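Long-range contacts in ZmpA Glycopeptidase (Clostridium perfringens, PDB 6XSX), which probably cleaves the polypeptide of glycoproteins, this chain being the catalytic M60 peptidase module of a much longer bacterial metalloprotease: residues D184-N189 with N211-V216; Q46-T51 with R239-L244; T275-M280 with M301-F306; N144-I149 with D177-F182. All blocks are in the same frame, centred on the assembly; numbering follows the deposited sequence.

Contact 1 (D184-N189 with N211-V216); sequences DKTLVN and NKSDEV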
# COMPACT_ATOMS: atom_id res chain seq x y z
N ASP A 184 -16.24 -2.28 -6.94
CA ASP A 184 -15.93 -2.04 -8.35
C ASP A 184 -14.57 -2.65 -8.68
O ASP A 184 -14.41 -3.26 -9.75
CB ASP A 184 -16.04 -0.57 -8.75
CG ASP A 184 -17.47 -0.03 -8.68
OD1 ASP A 184 -18.42 -0.84 -8.82
OD2 ASP A 184 -17.63 1.18 -8.48
N LYS A 185 -13.62 -2.52 -7.75
CA LYS A 185 -12.23 -2.77 -8.09
C LYS A 185 -11.62 -3.84 -7.19
O LYS A 185 -10.45 -4.18 -7.38
CB LYS A 185 -11.39 -1.48 -8.01
CG LYS A 185 -11.78 -0.37 -8.98
CD LYS A 185 -11.66 -0.72 -10.46
CE LYS A 185 -10.23 -0.94 -10.93
NZ LYS A 185 -10.13 -0.95 -12.40
N THR A 186 -12.37 -4.36 -6.21
CA THR A 186 -11.75 -5.26 -5.25
C THR A 186 -12.64 -6.45 -4.89
O THR A 186 -13.85 -6.45 -5.17
CB THR A 186 -11.33 -4.56 -3.94
OG1 THR A 186 -12.47 -4.52 -3.09
CG2 THR A 186 -10.77 -3.17 -4.14
N LEU A 187 -11.99 -7.43 -4.25
CA LEU A 187 -12.63 -8.55 -3.58
C LEU A 187 -12.07 -8.65 -2.16
O LEU A 187 -10.86 -8.57 -1.95
CB LEU A 187 -12.39 -9.85 -4.37
CG LEU A 187 -12.72 -11.16 -3.64
CD1 LEU A 187 -14.17 -11.20 -3.18
CD2 LEU A 187 -12.41 -12.38 -4.51
N VAL A 188 -12.99 -8.76 -1.20
CA VAL A 188 -12.63 -9.09 0.17
C VAL A 188 -13.25 -10.45 0.50
O VAL A 188 -14.48 -10.60 0.48
CB VAL A 188 -13.09 -8.00 1.16
CG1 VAL A 188 -12.92 -8.43 2.61
CG2 VAL A 188 -12.39 -6.67 0.92
N ASN A 189 -12.39 -11.43 0.80
CA ASN A 189 -12.76 -12.82 1.02
C ASN A 189 -12.43 -13.19 2.47
O ASN A 189 -11.26 -13.18 2.85
CB ASN A 189 -12.00 -13.72 0.04
CG ASN A 189 -12.09 -15.20 0.36
OD1 ASN A 189 -11.20 -15.75 1.01
ND2 ASN A 189 -13.16 -15.84 -0.10
N ASN A 211 -17.46 0.07 -0.49
CA ASN A 211 -17.23 1.46 -0.85
C ASN A 211 -15.84 1.90 -0.40
O ASN A 211 -15.13 2.62 -1.12
CB ASN A 211 -18.34 2.38 -0.34
CG ASN A 211 -19.57 2.36 -1.23
OD1 ASN A 211 -19.49 2.04 -2.41
ND2 ASN A 211 -20.72 2.70 -0.67
N LYS A 212 -15.44 1.43 0.78
CA LYS A 212 -14.17 1.82 1.37
C LYS A 212 -13.03 1.17 0.59
O LYS A 212 -11.99 1.80 0.39
CB LYS A 212 -14.16 1.51 2.87
CG LYS A 212 -15.00 2.46 3.71
CD LYS A 212 -14.78 2.31 5.20
CE LYS A 212 -15.41 3.43 5.99
NZ LYS A 212 -15.08 3.32 7.43
N SER A 213 -13.23 -0.08 0.16
CA SER A 213 -12.23 -0.79 -0.63
C SER A 213 -11.93 -0.00 -1.90
O SER A 213 -10.77 0.13 -2.28
CB SER A 213 -12.68 -2.19 -0.96
OG SER A 213 -12.89 -2.97 0.22
N ASP A 214 -12.98 0.51 -2.55
CA ASP A 214 -12.85 1.26 -3.78
C ASP A 214 -12.07 2.55 -3.53
O ASP A 214 -11.23 2.93 -4.34
CB ASP A 214 -14.20 1.49 -4.47
CG ASP A 214 -14.70 0.26 -5.21
OD1 ASP A 214 -13.87 -0.61 -5.51
OD2 ASP A 214 -15.92 0.18 -5.47
N GLU A 215 -12.35 3.20 -2.40
CA GLU A 215 -11.67 4.44 -2.03
C GLU A 215 -10.17 4.17 -1.87
O GLU A 215 -9.37 5.04 -2.18
CB GLU A 215 -12.26 5.04 -0.75
CG GLU A 215 -13.61 5.73 -0.94
CD GLU A 215 -13.62 6.92 -1.89
OE1 GLU A 215 -12.54 7.44 -2.23
OE2 GLU A 215 -14.72 7.35 -2.29
N VAL A 216 -9.81 2.99 -1.34
CA VAL A 216 -8.40 2.68 -1.13
C VAL A 216 -7.69 2.57 -2.48
O VAL A 216 -6.60 3.14 -2.64
CB VAL A 216 -8.20 1.42 -0.26
CG1 VAL A 216 -6.76 0.92 -0.29
CG2 VAL A 216 -8.65 1.64 1.17
O HOH W 1 -14.83 -5.20 -1.41
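Asp214 turns its carboxylate to the two backbone N-H groups that lead into strand 186-190, gripping Asp184 and Lys185 at once. Asp214 OD2 accepts from Asp184 N at 2.9 Å through the syn lone pair, in a fairly straight bond (158°). Asp214 OD1 takes Lys185 N at 3.0 Å, also on the syn side but with the donor 23° out of the carboxylate plane. One side chain of the helix thus clasps the loop that feeds the strand. Helix 206-224 here packs against a face of the mixed sheet of the M60 module, and Ser213 makes the close-packed part of the seam: Ser213 CB lies 3.2 Å from Thr186 OG1, and Ser213 OG 3.8 Å from Val188 CG2. Thr186 CG2 also rests against Ser213 CB. A water bonded to Thr186 OG1 makes a weak second bond to Ser213 OG. Farther out, Ser183 OG bonds Thr186 OG1, Asp214 OD1 and Lys185 N, while Ser213 OG is held by Thr209 O. Asp184 OD2 comes within 3.6 Å of Asp214 OD2, a like-charge approach that Lys150, salt-bridged to that Asp214 oxygen, probably eases.

Contact 2 (Q46-T51 with R239-L244); sequences QDWQPT and RYISML. With EDO (1,2-ethanediol), chain H.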
# COMPACT_ATOMS: atom_id res chain seq x y z
N GLN A 46 -5.06 -10.20 -10.78
CA GLN A 46 -6.11 -11.09 -11.27
C GLN A 46 -7.32 -10.24 -11.69
O GLN A 46 -7.33 -9.02 -11.51
CB GLN A 46 -6.52 -12.10 -10.20
CG GLN A 46 -5.36 -12.76 -9.48
CD GLN A 46 -4.41 -13.46 -10.43
OE1 GLN A 46 -3.21 -13.16 -10.47
NE2 GLN A 46 -4.94 -14.37 -11.22
N ASP A 47 -8.33 -10.90 -12.25
CA ASP A 47 -9.54 -10.20 -12.66
C ASP A 47 -10.75 -11.10 -12.42
O ASP A 47 -11.67 -11.12 -13.24
CB ASP A 47 -9.44 -9.76 -14.11
CG ASP A 47 -10.50 -8.75 -14.48
OD1 ASP A 47 -11.00 -8.05 -13.57
OD2 ASP A 47 -10.81 -8.65 -15.68
N TRP A 48 -10.75 -11.80 -11.28
CA TRP A 48 -11.83 -12.68 -10.88
C TRP A 48 -13.15 -11.93 -10.80
O TRP A 48 -13.22 -10.86 -10.20
CB TRP A 48 -11.52 -13.33 -9.53
CG TRP A 48 -10.27 -14.15 -9.50
CD1 TRP A 48 -9.53 -14.59 -10.57
CD2 TRP A 48 -9.66 -14.70 -8.33
NE1 TRP A 48 -8.48 -15.34 -10.13
CE2 TRP A 48 -8.54 -15.44 -8.77
CE3 TRP A 48 -9.97 -14.65 -6.97
CZ2 TRP A 48 -7.69 -16.10 -7.87
CZ3 TRP A 48 -9.13 -15.30 -6.09
CH2 TRP A 48 -8.01 -16.01 -6.54
N GLN A 49 -14.21 -12.54 -11.37
CA GLN A 49 -15.55 -11.95 -11.40
C GLN A 49 -16.54 -12.90 -10.73
O GLN A 49 -16.36 -14.11 -10.80
CB GLN A 49 -15.95 -11.56 -12.82
CG GLN A 49 -14.98 -10.57 -13.47
CD GLN A 49 -14.83 -9.28 -12.71
OE1 GLN A 49 -15.78 -8.72 -12.19
NE2 GLN A 49 -13.61 -8.77 -12.66
N PRO A 50 -17.56 -12.35 -10.02
CA PRO A 50 -18.45 -13.13 -9.16
C PRO A 50 -19.36 -14.12 -9.88
O PRO A 50 -19.80 -13.86 -11.00
CB PRO A 50 -19.38 -12.07 -8.52
CG PRO A 50 -19.29 -10.87 -9.46
CD PRO A 50 -17.87 -10.90 -9.98
N THR A 51 -19.60 -15.27 -9.22
CA THR A 51 -20.64 -16.20 -9.62
C THR A 51 -21.64 -16.40 -8.49
O THR A 51 -22.81 -16.66 -8.75
CB THR A 51 -20.11 -17.56 -10.08
OG1 THR A 51 -19.80 -18.34 -8.92
CG2 THR A 51 -18.91 -17.46 -11.01
N ARG A 239 -9.26 -7.03 -10.58
CA ARG A 239 -9.93 -7.02 -9.29
C ARG A 239 -8.89 -7.33 -8.21
O ARG A 239 -8.39 -8.45 -8.15
CB ARG A 239 -11.13 -7.97 -9.24
CG ARG A 239 -11.96 -7.84 -7.97
CD ARG A 239 -13.12 -8.82 -7.88
NE ARG A 239 -14.17 -8.55 -8.87
CZ ARG A 239 -15.10 -7.61 -8.74
NH1 ARG A 239 -15.10 -6.83 -7.67
NH2 ARG A 239 -16.01 -7.43 -9.67
N TYR A 240 -8.55 -6.32 -7.41
CA TYR A 240 -7.58 -6.52 -6.34
C TYR A 240 -8.25 -7.41 -5.30
O TYR A 240 -9.44 -7.26 -5.03
CB TYR A 240 -7.16 -5.18 -5.71
CG TYR A 240 -5.98 -5.32 -4.78
CD1 TYR A 240 -4.68 -5.12 -5.23
CD2 TYR A 240 -6.15 -5.72 -3.47
CE1 TYR A 240 -3.59 -5.28 -4.38
CE2 TYR A 240 -5.08 -5.90 -2.61
CZ TYR A 240 -3.79 -5.67 -3.07
OH TYR A 240 -2.74 -5.84 -2.22
N ILE A 241 -7.46 -8.32 -4.72
CA ILE A 241 -7.99 -9.34 -3.81
C ILE A 241 -7.26 -9.27 -2.47
O ILE A 241 -6.03 -9.36 -2.43
CB ILE A 241 -7.84 -10.75 -4.43
CG1 ILE A 241 -8.58 -10.85 -5.77
CG2 ILE A 241 -8.30 -11.82 -3.44
CD1 ILE A 241 -7.97 -11.86 -6.72
N SER A 242 -8.04 -9.14 -1.39
CA SER A 242 -7.60 -9.43 -0.03
C SER A 242 -8.34 -10.67 0.45
O SER A 242 -9.57 -10.71 0.43
CB SER A 242 -7.85 -8.27 0.90
OG SER A 242 -7.46 -7.05 0.29
N MET A 243 -7.60 -11.70 0.86
CA MET A 243 -8.24 -12.95 1.23
C MET A 243 -7.62 -13.52 2.51
O MET A 243 -6.46 -13.26 2.82
CB MET A 243 -8.14 -13.99 0.11
CG MET A 243 -6.72 -14.38 -0.22
SD MET A 243 -6.58 -15.93 -1.16
CE MET A 243 -6.93 -15.36 -2.82
N LEU A 244 -8.43 -14.28 3.24
CA LEU A 244 -8.00 -15.02 4.41
C LEU A 244 -6.99 -16.06 3.96
O LEU A 244 -7.22 -16.78 2.98
CB LEU A 244 -9.24 -15.68 5.01
CG LEU A 244 -9.01 -16.63 6.18
CD1 LEU A 244 -8.36 -15.89 7.34
CD2 LEU A 244 -10.33 -17.26 6.61
C1 EDO H . -6.94 -2.45 2.83
O1 EDO H . -7.80 -2.97 3.85
C2 EDO H . -6.83 -3.21 1.55
O2 EDO H . -6.49 -4.60 1.68
O HOH W 2 -5.70 -9.27 -8.19
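Arg239 carries this contact along its whole length, starting at the backbone, where its N donates a nearly straight bond (171°) to Gln46 O at 2.9 Å. From CB the chain runs out extended, Arg239 CB at 3.7 Å and Arg239 CD at 3.1 Å from Trp48 O. A bend at the third torsion (chi3 -68°) then brings Arg239 NE to Trp48 O at 2.8 Å, close to the C=O axis though the hydrogen bond itself is bent. At the tip, Arg239 NH2 reaches Gln49 OE1 at 2.8 Å in a straighter bond, the amide plane turned 51° from the guanidinium, while NH1 goes to the carbonyl oxygens of Ser183 and Thr186. Strands 49-56 and 240-244 belong to one mixed sheet but are separated by three others, so the arginine ties parts that are not sheet neighbours. Beside it, Ile241 CD1 sits over one face of the Trp48 six-membered ring, 3.7 Å from its centroid, as a CH-pi contact, and Met243 CE lies 3.9 Å from Trp48 CH2. The buried guanidinium is met by four uncharged oxygens, with Asp47 nearby but salt-bridged to Arg30, which suggests a positive charge stabilised by dipoles rather than a paired carboxylate.

Contact 3 (T275-M280 with M301-F306); sequences TGWGFM and MLPLHF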
# COMPACT_ATOMS: atom_id res chain seq x y z
N THR A 275 -6.50 0.70 6.90
CA THR A 275 -5.44 1.23 6.06
C THR A 275 -4.16 1.45 6.88
O THR A 275 -3.34 2.30 6.52
CB THR A 275 -5.84 2.51 5.32
OG1 THR A 275 -6.30 3.47 6.26
CG2 THR A 275 -6.88 2.29 4.25
N GLY A 276 -4.01 0.71 7.97
CA GLY A 276 -2.80 0.74 8.77
C GLY A 276 -1.65 0.02 8.06
O GLY A 276 -1.84 -0.55 6.98
N TRP A 277 -0.48 0.02 8.71
CA TRP A 277 0.77 -0.41 8.10
C TRP A 277 0.68 -1.82 7.50
O TRP A 277 1.06 -2.03 6.35
CB TRP A 277 1.95 -0.28 9.07
CG TRP A 277 3.25 -0.64 8.42
CD1 TRP A 277 3.76 -1.90 8.27
CD2 TRP A 277 4.15 0.24 7.73
NE1 TRP A 277 4.93 -1.85 7.55
CE2 TRP A 277 5.20 -0.55 7.22
CE3 TRP A 277 4.19 1.63 7.52
CZ2 TRP A 277 6.27 -0.02 6.50
CZ3 TRP A 277 5.26 2.16 6.82
CH2 TRP A 277 6.28 1.35 6.33
N GLY A 278 0.23 -2.79 8.31
CA GLY A 278 0.11 -4.18 7.89
C GLY A 278 -0.56 -4.34 6.52
O GLY A 278 0.02 -4.94 5.62
N PHE A 279 -1.77 -3.79 6.35
CA PHE A 279 -2.53 -3.98 5.12
C PHE A 279 -1.88 -3.24 3.95
O PHE A 279 -1.74 -3.80 2.87
CB PHE A 279 -3.99 -3.57 5.28
CG PHE A 279 -4.85 -4.65 5.88
CD1 PHE A 279 -5.46 -5.60 5.07
CD2 PHE A 279 -5.02 -4.74 7.26
CE1 PHE A 279 -6.24 -6.61 5.62
CE2 PHE A 279 -5.80 -5.75 7.81
CZ PHE A 279 -6.40 -6.68 6.99
N MET A 280 -1.49 -1.98 4.17
CA MET A 280 -1.06 -1.12 3.08
C MET A 280 0.35 -1.48 2.62
O MET A 280 0.69 -1.30 1.46
CB MET A 280 -1.19 0.36 3.45
CG MET A 280 -2.63 0.75 3.73
SD MET A 280 -3.74 0.24 2.37
CE MET A 280 -3.19 1.34 1.08
N MET A 301 6.45 3.68 0.56
CA MET A 301 5.89 5.01 0.39
C MET A 301 4.37 4.93 0.50
O MET A 301 3.73 5.91 0.91
CB MET A 301 6.28 5.63 -0.96
CG MET A 301 7.73 6.06 -1.02
SD MET A 301 8.14 7.45 0.11
CE MET A 301 7.38 8.80 -0.78
N LEU A 302 3.81 3.76 0.16
CA LEU A 302 2.36 3.61 0.16
C LEU A 302 1.82 3.58 1.60
O LEU A 302 0.99 4.41 1.95
CB LEU A 302 1.88 2.42 -0.69
CG LEU A 302 0.35 2.29 -0.79
CD1 LEU A 302 -0.26 3.46 -1.56
CD2 LEU A 302 -0.07 0.97 -1.42
N PRO A 303 2.23 2.63 2.48
CA PRO A 303 1.74 2.66 3.86
C PRO A 303 2.03 3.98 4.58
O PRO A 303 1.18 4.45 5.35
CB PRO A 303 2.37 1.41 4.50
CG PRO A 303 3.56 1.08 3.61
CD PRO A 303 3.11 1.48 2.22
N LEU A 304 3.18 4.62 4.30
CA LEU A 304 3.50 5.90 4.92
C LEU A 304 2.46 6.96 4.55
O LEU A 304 2.04 7.72 5.41
CB LEU A 304 4.92 6.36 4.55
CG LEU A 304 6.08 5.54 5.12
CD1 LEU A 304 7.39 5.92 4.45
CD2 LEU A 304 6.19 5.71 6.62
N HIS A 305 2.05 6.98 3.27
CA HIS A 305 1.08 7.94 2.77
C HIS A 305 -0.26 7.76 3.47
O HIS A 305 -0.87 8.75 3.90
CB HIS A 305 0.95 7.84 1.24
CG HIS A 305 -0.16 8.62 0.62
ND1 HIS A 305 -0.16 10.00 0.56
CD2 HIS A 305 -1.29 8.22 -0.01
CE1 HIS A 305 -1.24 10.42 -0.08
NE2 HIS A 305 -1.96 9.33 -0.43
N PHE A 306 -0.68 6.49 3.61
CA PHE A 306 -1.94 6.15 4.24
C PHE A 306 -1.92 6.53 5.72
O PHE A 306 -2.97 6.88 6.27
CB PHE A 306 -2.37 4.71 3.92
CG PHE A 306 -3.27 4.62 2.71
CD1 PHE A 306 -4.64 4.81 2.83
CD2 PHE A 306 -2.75 4.38 1.44
CE1 PHE A 306 -5.47 4.76 1.72
CE2 PHE A 306 -3.58 4.33 0.33
CZ PHE A 306 -4.94 4.51 0.47
O HOH W 3 -0.55 2.38 6.37
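Thr275 CA lies 6.3 Å from Phe306 CA and Met280 CA 4.8 Å from Pro303 CA, so that the first turn of helix 277-286, with Gly276 at its N-cap position, lies close against helix 301-309. The first of these helices goes on to carry His281, Glu282 and His285, a pattern consistent with the HExxH zinc motif of metallopeptidases, although no metal is bound to them here. Trp277, its CG anti to the backbone N (chi1 -177°), spreads its indole beneath Pro303: CG of the proline stands 3.8 Å from the centroid of the six-membered ring, 12° off the normal, in a CH-pi contact. Leu304 comes instead to the rim of that ring, its CD2 3.7 Å from Trp277 CZ3, and the indole also meets the His281 ring. Met280 folds back on itself so that SD lies over the Phe306 ring, 4.4 Å from the centroid and again 12° off the normal, a Met-aromatic contact. Thr275 meets the same ring obliquely, on the side Met280 occupies, Thr275 CB to Phe306 CD1 3.6 Å, its OG1 being bonded to Lys310. Between the two backbones a water donates to Thr275 O at 2.8 Å and to Pro303 O at 2.9 Å.

Contact 4 (N144-I149 with D177-F182); sequences NYPNYI and DVFDVF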
# COMPACT_ATOMS: atom_id res chain seq x y z
N ASN A 144 -25.50 -21.65 -3.48
CA ASN A 144 -25.29 -20.22 -3.28
C ASN A 144 -24.59 -19.97 -1.95
O ASN A 144 -25.01 -20.50 -0.93
CB ASN A 144 -26.60 -19.44 -3.32
CG ASN A 144 -27.31 -19.57 -4.65
OD1 ASN A 144 -27.08 -18.77 -5.55
ND2 ASN A 144 -28.12 -20.60 -4.79
N TYR A 145 -23.52 -19.17 -1.98
CA TYR A 145 -22.87 -18.72 -0.75
C TYR A 145 -23.10 -17.22 -0.63
O TYR A 145 -23.31 -16.56 -1.63
CB TYR A 145 -21.38 -19.09 -0.74
CG TYR A 145 -20.50 -18.18 -1.56
CD1 TYR A 145 -20.31 -18.42 -2.91
CD2 TYR A 145 -19.84 -17.09 -0.99
CE1 TYR A 145 -19.51 -17.60 -3.69
CE2 TYR A 145 -19.06 -16.24 -1.77
CZ TYR A 145 -18.90 -16.50 -3.12
OH TYR A 145 -18.11 -15.72 -3.92
N PRO A 146 -23.05 -16.62 0.59
CA PRO A 146 -23.35 -15.20 0.74
C PRO A 146 -22.24 -14.28 0.24
O PRO A 146 -21.06 -14.49 0.50
CB PRO A 146 -23.55 -15.00 2.25
CG PRO A 146 -22.78 -16.16 2.88
CD PRO A 146 -22.77 -17.29 1.86
N ASN A 147 -22.67 -13.27 -0.52
CA ASN A 147 -21.75 -12.36 -1.18
C ASN A 147 -22.48 -11.05 -1.40
O ASN A 147 -23.69 -11.05 -1.60
CB ASN A 147 -21.26 -12.94 -2.52
CG ASN A 147 -22.38 -13.13 -3.52
OD1 ASN A 147 -23.13 -14.11 -3.46
ND2 ASN A 147 -22.56 -12.16 -4.40
N TYR A 148 -21.74 -9.94 -1.37
CA TYR A 148 -22.29 -8.64 -1.69
C TYR A 148 -21.61 -8.13 -2.95
O TYR A 148 -20.38 -8.11 -3.02
CB TYR A 148 -22.07 -7.65 -0.54
CG TYR A 148 -22.47 -6.23 -0.85
CD1 TYR A 148 -23.73 -5.76 -0.50
CD2 TYR A 148 -21.60 -5.36 -1.49
CE1 TYR A 148 -24.11 -4.45 -0.77
CE2 TYR A 148 -21.96 -4.05 -1.77
CZ TYR A 148 -23.22 -3.60 -1.41
OH TYR A 148 -23.59 -2.32 -1.69
N ILE A 149 -22.42 -7.70 -3.93
CA ILE A 149 -21.88 -7.13 -5.16
C ILE A 149 -22.36 -5.69 -5.26
O ILE A 149 -23.55 -5.43 -5.40
CB ILE A 149 -22.28 -7.95 -6.40
CG1 ILE A 149 -21.83 -9.41 -6.28
CG2 ILE A 149 -21.71 -7.29 -7.65
CD1 ILE A 149 -22.34 -10.34 -7.37
N ASP A 177 -16.81 -22.21 4.65
CA ASP A 177 -17.16 -21.07 5.49
C ASP A 177 -16.63 -19.81 4.80
O ASP A 177 -15.45 -19.49 4.93
CB ASP A 177 -16.58 -21.24 6.91
CG ASP A 177 -17.09 -20.23 7.93
OD1 ASP A 177 -17.81 -19.28 7.54
OD2 ASP A 177 -16.74 -20.37 9.13
N VAL A 178 -17.49 -19.12 4.06
CA VAL A 178 -17.02 -18.06 3.17
C VAL A 178 -18.07 -16.96 3.02
O VAL A 178 -19.25 -17.27 2.87
CB VAL A 178 -16.63 -18.61 1.78
CG1 VAL A 178 -17.77 -19.33 1.08
CG2 VAL A 178 -16.10 -17.51 0.87
N PHE A 179 -17.59 -15.70 2.99
CA PHE A 179 -18.37 -14.54 2.57
C PHE A 179 -17.48 -13.62 1.73
O PHE A 179 -16.36 -13.31 2.14
CB PHE A 179 -18.93 -13.79 3.78
CG PHE A 179 -19.62 -12.50 3.45
CD1 PHE A 179 -20.89 -12.50 2.89
CD2 PHE A 179 -19.00 -11.28 3.68
CE1 PHE A 179 -21.52 -11.30 2.56
CE2 PHE A 179 -19.62 -10.09 3.35
CZ PHE A 179 -20.89 -10.10 2.80
N ASP A 180 -18.00 -13.18 0.57
CA ASP A 180 -17.23 -12.32 -0.32
C ASP A 180 -17.90 -10.96 -0.46
O ASP A 180 -19.12 -10.90 -0.61
CB ASP A 180 -17.06 -12.92 -1.72
CG ASP A 180 -15.99 -14.00 -1.84
OD1 ASP A 180 -15.12 -14.06 -0.95
OD2 ASP A 180 -16.03 -14.77 -2.82
N VAL A 181 -17.09 -9.89 -0.46
CA VAL A 181 -17.54 -8.57 -0.88
C VAL A 181 -16.83 -8.20 -2.18
O VAL A 181 -15.60 -8.07 -2.19
CB VAL A 181 -17.27 -7.49 0.18
CG1 VAL A 181 -17.88 -6.15 -0.23
CG2 VAL A 181 -17.75 -7.91 1.56
N PHE A 182 -17.62 -8.01 -3.25
CA PHE A 182 -17.13 -7.48 -4.51
C PHE A 182 -17.47 -6.00 -4.61
O PHE A 182 -18.64 -5.62 -4.55
CB PHE A 182 -17.79 -8.19 -5.69
CG PHE A 182 -17.57 -9.68 -5.70
CD1 PHE A 182 -16.58 -10.25 -6.48
CD2 PHE A 182 -18.35 -10.52 -4.91
CE1 PHE A 182 -16.37 -11.62 -6.47
CE2 PHE A 182 -18.15 -11.89 -4.91
CZ PHE A 182 -17.15 -12.44 -5.69
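Tyr145 leans across to Val178 and Asp180, its ring filling the hollow between them. The first torsion (chi1 79°) puts the ring between the backbone N and the carbonyl carbon; Val178 CG1 nudges Tyr145 CD2 at 3.7 Å, and Tyr145 OH donates a short bond, 2.5 Å, to Asp180 OD2. The hydroxyl arrives on the anti side, 29° out of the carboxylate plane, and ring and carboxylate stand perpendicular. Tyr121 OH shares that carboxylate oxygen. Next along, the rim of Phe182 fits against the same hydroxyl, CZ 3.8 Å from Tyr145 OH, and Ile149 lies alongside the ring with CG1 3.9 Å from Phe182 CD2. These are the parallel strands of a beta-alpha-beta unit connected through helix 155-171, their short segments 6° apart; Tyr148 N bonds Asp180 O at 2.9 Å, and Phe182 N bonds Tyr148 O at 2.8 Å. On the other face from Ile149 and Phe182, Val181 CG1 rests 4.0 Å from Tyr148 CD2, and Ala210 of helix 206-224 touches both residues. Pro146 is the bump at the start of the strand: Pro146 CB meets the edge of the Phe179 ring, 3.7 Å from CD1, while Leu162 of the connecting helix presses on Pro146 and Val158 on Phe179.

Overall arrangement
Contacts 1, 2 and 4 all hang on one mixed sheet, in which strands 143-149, 179-182, 186-190 and 240-244 stand in that order, whereas contact 3 is made by two helices and the residues leading into one of them. Contact 4 joins neighbouring strands largely through main-chain bonds; contact 2 links strands set farther apart and needs a long side chain to do it. Contacts 2, 3 and 4 are buried; contact 1 is only partly so, and relies on a carboxylate at the helix surface. Contact 3, its centre about 5 Å from the centre of the chain, is largely apolar. Val216 of helix 206-224 touches Thr275 and Met280, connecting contacts 1 and 3, while a backbone bond between Leu187 N and Tyr240 O connects contacts 1 and 2.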